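Ferredoxin-thioredoxin reductase subunit A2, chloroplastic (Arabidopsis thaliana, PDB 7C2B) probably serves as the variable subunit of ferredoxin-thioredoxin reductase, the chloroplast enzyme that passes electrons from reduced ferredoxin to thioredoxins. Local coordinates at residues B[58-63]-B[84-89]; B[37-42]-B[106-111]. All blocks are in the same frame, centred on the assembly; numbering follows the deposited sequence.

Contact 1 of 2, residues B[58-63]-B[84-89]; sequences MGMEGF and VQFVKE
F63 lays one face of its ring over Q85 CB, a CH-pi contact with CB 4.1 Å from the F63 ring centroid, 23° off the normal. In Q85, CG anti to the backbone N (chi1 176°) and a chain extended beyond it carry the amide beside CE1 and CZ of F63, its plane 56° from the ring's and NE2 3.4 Å from CE1. An alanine in place of Q85 would remove the amide, with its packing beside F63 and its weak hydrogen bond to K65, and would probably leave that ring less firmly held. The two residues form an antiparallel hydrogen-bonded pair joining strands 61-67 and 82-90 of the SH3-clan sheet: Q85 N to F63 O is 2.8 Å, nearly along the C=O axis, F63 N to Q85 O 3.1 Å. G62 CA comes within 3.1 Å of Q85 O, and a side chain at G62 would hit that oxygen and the F86 ring. Beyond, a water donates to E61 O and accepts from V87 N. M60 CB meets F86 CD1 at 4.1 Å, and M60 crosses K88 at about a right angle, CE 3.9 Å from K88 CB. Direct bonds thus give way to water and apolar contacts toward M60.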
# COMPACT_ATOMS: atom_id res chain seq x y z
N MET B 58 18.23 1.98 -14.63
CA MET B 58 18.04 3.04 -15.61
C MET B 58 18.96 2.83 -16.81
O MET B 58 20.16 2.60 -16.65
CB MET B 58 18.30 4.41 -15.00
CG MET B 58 18.11 5.52 -16.03
SD MET B 58 17.95 7.09 -15.22
CE MET B 58 17.54 8.14 -16.63
N GLY B 59 18.38 2.88 -18.00
CA GLY B 59 19.14 2.67 -19.21
C GLY B 59 19.26 1.23 -19.65
O GLY B 59 19.69 0.98 -20.78
N MET B 60 18.91 0.27 -18.80
CA MET B 60 18.97 -1.13 -19.20
C MET B 60 17.82 -1.46 -20.15
O MET B 60 16.73 -0.90 -20.06
CB MET B 60 18.93 -2.04 -17.98
CG MET B 60 20.19 -1.91 -17.15
SD MET B 60 20.32 -3.11 -15.82
CE MET B 60 20.10 -4.64 -16.73
N GLU B 61 18.09 -2.38 -21.06
CA GLU B 61 17.12 -2.79 -22.06
C GLU B 61 16.72 -4.24 -21.84
O GLU B 61 17.55 -5.09 -21.52
CB GLU B 61 17.69 -2.60 -23.47
CG GLU B 61 18.03 -1.13 -23.76
CD GLU B 61 18.68 -0.93 -25.11
OE1 GLU B 61 18.96 -1.96 -25.78
OE2 GLU B 61 18.91 0.24 -25.50
N GLY B 62 15.43 -4.51 -21.99
CA GLY B 62 14.91 -5.85 -21.85
C GLY B 62 13.67 -6.02 -22.69
O GLY B 62 13.45 -5.25 -23.62
N PHE B 63 12.83 -7.01 -22.39
CA PHE B 63 11.59 -7.14 -23.13
C PHE B 63 10.47 -7.50 -22.19
O PHE B 63 10.68 -8.12 -21.14
CB PHE B 63 11.71 -8.17 -24.28
CG PHE B 63 11.78 -9.61 -23.84
CD1 PHE B 63 13.01 -10.22 -23.62
CD2 PHE B 63 10.63 -10.37 -23.70
CE1 PHE B 63 13.09 -11.54 -23.25
CE2 PHE B 63 10.69 -11.69 -23.33
CZ PHE B 63 11.93 -12.29 -23.09
N VAL B 84 9.18 -7.57 -16.83
CA VAL B 84 10.18 -7.32 -17.86
C VAL B 84 11.38 -8.22 -17.61
O VAL B 84 11.89 -8.29 -16.48
CB VAL B 84 10.59 -5.84 -17.90
CG1 VAL B 84 11.59 -5.60 -19.02
CG2 VAL B 84 9.37 -4.97 -18.07
N GLN B 85 11.85 -8.89 -18.67
CA GLN B 85 13.03 -9.75 -18.58
C GLN B 85 14.27 -8.96 -18.96
O GLN B 85 14.31 -8.32 -20.02
CB GLN B 85 12.88 -10.97 -19.48
CG GLN B 85 14.12 -11.87 -19.51
CD GLN B 85 13.85 -13.17 -20.26
OE1 GLN B 85 12.80 -13.78 -20.09
NE2 GLN B 85 14.79 -13.58 -21.10
N PHE B 86 15.28 -9.00 -18.09
CA PHE B 86 16.57 -8.37 -18.32
C PHE B 86 17.65 -9.43 -18.27
O PHE B 86 17.50 -10.46 -17.61
CB PHE B 86 16.89 -7.30 -17.26
CG PHE B 86 15.95 -6.13 -17.26
CD1 PHE B 86 16.17 -5.05 -18.10
CD2 PHE B 86 14.85 -6.09 -16.41
CE1 PHE B 86 15.31 -3.96 -18.11
CE2 PHE B 86 13.99 -5.02 -16.40
CZ PHE B 86 14.22 -3.94 -17.26
N VAL B 87 18.75 -9.18 -18.97
CA VAL B 87 19.99 -9.93 -18.79
C VAL B 87 21.08 -8.90 -18.54
O VAL B 87 21.22 -7.94 -19.30
CB VAL B 87 20.34 -10.80 -20.01
CG1 VAL B 87 21.51 -11.72 -19.67
CG2 VAL B 87 19.13 -11.62 -20.46
N LYS B 88 21.85 -9.09 -17.46
CA LYS B 88 22.92 -8.17 -17.11
C LYS B 88 24.24 -8.92 -17.01
O LYS B 88 24.33 -9.95 -16.32
CB LYS B 88 22.64 -7.45 -15.78
CG LYS B 88 23.62 -6.33 -15.49
CD LYS B 88 23.66 -5.99 -14.01
CE LYS B 88 24.93 -5.25 -13.65
NZ LYS B 88 24.98 -3.93 -14.32
N GLU B 89 25.25 -8.41 -17.71
CA GLU B 89 26.58 -8.99 -17.66
C GLU B 89 27.23 -8.66 -16.32
O GLU B 89 27.29 -7.50 -15.92
CB GLU B 89 27.43 -8.45 -18.81
CG GLU B 89 27.43 -9.33 -20.04
CD GLU B 89 28.05 -10.68 -19.77
OE1 GLU B 89 27.38 -11.70 -20.06
OE2 GLU B 89 29.19 -10.73 -19.25
O HOH W 1 18.54 -7.29 -21.01

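Contact 2 of 2, residues B[37-42]-B[106-111]; sequences RVRVTV and EFELID
The antiparallel pairing of the first strand, 37-40, with the last, 107-109, forms one margin of the five-stranded sheet in this SH3-clan domain. Its ladder centres on the hydrogen-bonded pair R39 and E108, whose backbone N and O atoms exchange two bonds, R39 N to E108 O and E108 N to R39 O, each 3.0 Å. I110 N to R37 O and T41 N to E106 O extend it at the two ends; in both the donor stands well above the carbonyl plane, by 35° and 37°. A water donates to R37 O and accepts from D111 N, giving that carbonyl a second partner. The side chains of R39 and E108 run alongside each other and close a salt bridge, NH1 of R39 to OE2 of E108 at 2.9 Å. OE2 lies in the guanidinium plane and uses its anti lone pair, with carboxylate and guanidinium planes 87° apart. I110 crosses R39 at about a right angle, its CG1 3.8 Å above the guanidinium plane, and places CD1 over a face of the R37 guanidinium. On the face carrying V40 and F107, V38 CG1 packs against F107 CD1 at 3.5 Å. R39 NH2 forms a second salt bridge, to E61, so the R39 guanidinium is held between two carboxylates, which probably balance its charge and fix its rotation. Strand 61-67 flanks strand 37-40 on the side away from 107-109; F107 meets F82 edge-to-face and touches L102 of strand 94-102, while E106 makes a salt bridge to a basic side chain of the chain of another protein.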
# COMPACT_ATOMS: atom_id res chain seq x y z
N ARG B 37 10.53 -4.89 -26.94
CA ARG B 37 11.75 -4.45 -26.29
C ARG B 37 11.53 -3.07 -25.67
O ARG B 37 10.91 -2.19 -26.28
CB ARG B 37 12.91 -4.41 -27.28
CG ARG B 37 13.11 -5.73 -28.02
CD ARG B 37 14.32 -5.69 -28.94
NE ARG B 37 15.51 -5.23 -28.23
CZ ARG B 37 16.21 -4.15 -28.56
NH1 ARG B 37 15.85 -3.41 -29.60
NH2 ARG B 37 17.28 -3.82 -27.84
N VAL B 38 12.05 -2.88 -24.45
CA VAL B 38 11.85 -1.67 -23.68
C VAL B 38 13.17 -1.24 -23.06
O VAL B 38 14.08 -2.05 -22.84
CB VAL B 38 10.79 -1.85 -22.56
CG1 VAL B 38 9.41 -2.13 -23.16
CG2 VAL B 38 11.20 -2.97 -21.62
N ARG B 39 13.26 0.05 -22.74
CA ARG B 39 14.39 0.64 -22.03
C ARG B 39 13.86 1.34 -20.79
O ARG B 39 12.87 2.07 -20.86
CB ARG B 39 15.14 1.64 -22.93
CG ARG B 39 16.35 2.31 -22.29
CD ARG B 39 17.02 3.29 -23.26
NE ARG B 39 17.49 2.62 -24.47
CZ ARG B 39 16.96 2.79 -25.68
NH1 ARG B 39 15.94 3.61 -25.85
NH2 ARG B 39 17.45 2.14 -26.73
N VAL B 40 14.52 1.13 -19.65
CA VAL B 40 14.11 1.80 -18.42
C VAL B 40 14.54 3.26 -18.49
O VAL B 40 15.70 3.56 -18.79
CB VAL B 40 14.70 1.11 -17.19
CG1 VAL B 40 14.36 1.89 -15.92
CG2 VAL B 40 14.18 -0.32 -17.08
N THR B 41 13.61 4.16 -18.20
CA THR B 41 13.83 5.59 -18.45
C THR B 41 13.94 6.42 -17.18
O THR B 41 14.04 7.65 -17.28
CB THR B 41 12.69 6.13 -19.32
OG1 THR B 41 11.43 5.77 -18.73
CG2 THR B 41 12.76 5.54 -20.70
N VAL B 42 13.94 5.79 -16.01
CA VAL B 42 13.98 6.49 -14.73
C VAL B 42 14.94 5.76 -13.81
O VAL B 42 15.22 4.57 -14.01
CB VAL B 42 12.59 6.57 -14.07
CG1 VAL B 42 11.60 7.38 -14.94
CG2 VAL B 42 12.05 5.17 -13.78
N GLU B 106 7.78 4.06 -16.29
CA GLU B 106 9.17 3.79 -15.97
C GLU B 106 9.99 3.32 -17.17
O GLU B 106 11.19 3.11 -17.04
CB GLU B 106 9.25 2.75 -14.84
CG GLU B 106 8.60 3.27 -13.56
CD GLU B 106 8.52 2.25 -12.44
OE1 GLU B 106 8.41 1.03 -12.73
OE2 GLU B 106 8.55 2.67 -11.27
N PHE B 107 9.36 3.15 -18.33
CA PHE B 107 10.10 2.64 -19.48
C PHE B 107 9.51 3.23 -20.76
O PHE B 107 8.42 3.79 -20.76
CB PHE B 107 10.09 1.10 -19.52
CG PHE B 107 8.72 0.50 -19.71
CD1 PHE B 107 8.20 0.29 -20.98
CD2 PHE B 107 7.95 0.16 -18.61
CE1 PHE B 107 6.94 -0.25 -21.14
CE2 PHE B 107 6.68 -0.38 -18.76
CZ PHE B 107 6.18 -0.59 -20.03
N GLU B 108 10.25 3.06 -21.85
CA GLU B 108 9.81 3.43 -23.18
C GLU B 108 10.01 2.24 -24.12
O GLU B 108 10.94 1.44 -23.94
CB GLU B 108 10.58 4.67 -23.71
CG GLU B 108 12.02 4.35 -24.12
CD GLU B 108 12.90 5.58 -24.28
OE1 GLU B 108 12.39 6.71 -24.15
OE2 GLU B 108 14.11 5.40 -24.53
N LEU B 109 9.13 2.12 -25.11
CA LEU B 109 9.33 1.14 -26.16
C LEU B 109 10.57 1.49 -26.98
O LEU B 109 10.83 2.66 -27.27
CB LEU B 109 8.11 1.07 -27.08
CG LEU B 109 6.83 0.49 -26.49
CD1 LEU B 109 5.73 0.49 -27.54
CD2 LEU B 109 7.07 -0.90 -25.98
N ILE B 110 11.33 0.47 -27.37
CA ILE B 110 12.55 0.69 -28.13
C ILE B 110 12.27 0.77 -29.63
O ILE B 110 12.67 1.74 -30.29
CB ILE B 110 13.58 -0.41 -27.81
CG1 ILE B 110 14.24 -0.14 -26.46
CG2 ILE B 110 14.64 -0.48 -28.90
CD1 ILE B 110 15.22 -1.20 -26.05
N ASP B 111 11.56 -0.23 -30.16
CA ASP B 111 11.33 -0.41 -31.61
C ASP B 111 12.62 -0.83 -32.32
O ASP B 111 13.51 -0.02 -32.54
CB ASP B 111 10.76 0.85 -32.26
CG ASP B 111 9.47 1.32 -31.61
OD1 ASP B 111 8.55 0.48 -31.47
OD2 ASP B 111 9.37 2.51 -31.25
O HOH W 2 9.70 -2.23 -28.88

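Overall arrangement
Contacts 1 and 2 lie in one antiparallel sheet, ordered 94-102, 82-90, 61-67, 37-40, 107-109, with their centres about 9 Å apart. Contact 1 joins the second and third strands of that order, contact 2 the fourth and fifth. The seam between them is closed by a probable backbone hydrogen bond between G62 and V38, with the E61-R39 salt bridge as the side-chain link; M58 also packs on T41 and V42. Along the chain, segments 58-63 and 84-89 both fall between 37-42 and 106-111. The outer pairing therefore brings the chain back around the intervening sequence, so that the first and last strands of the sheet, far apart in sequence, close next to each other.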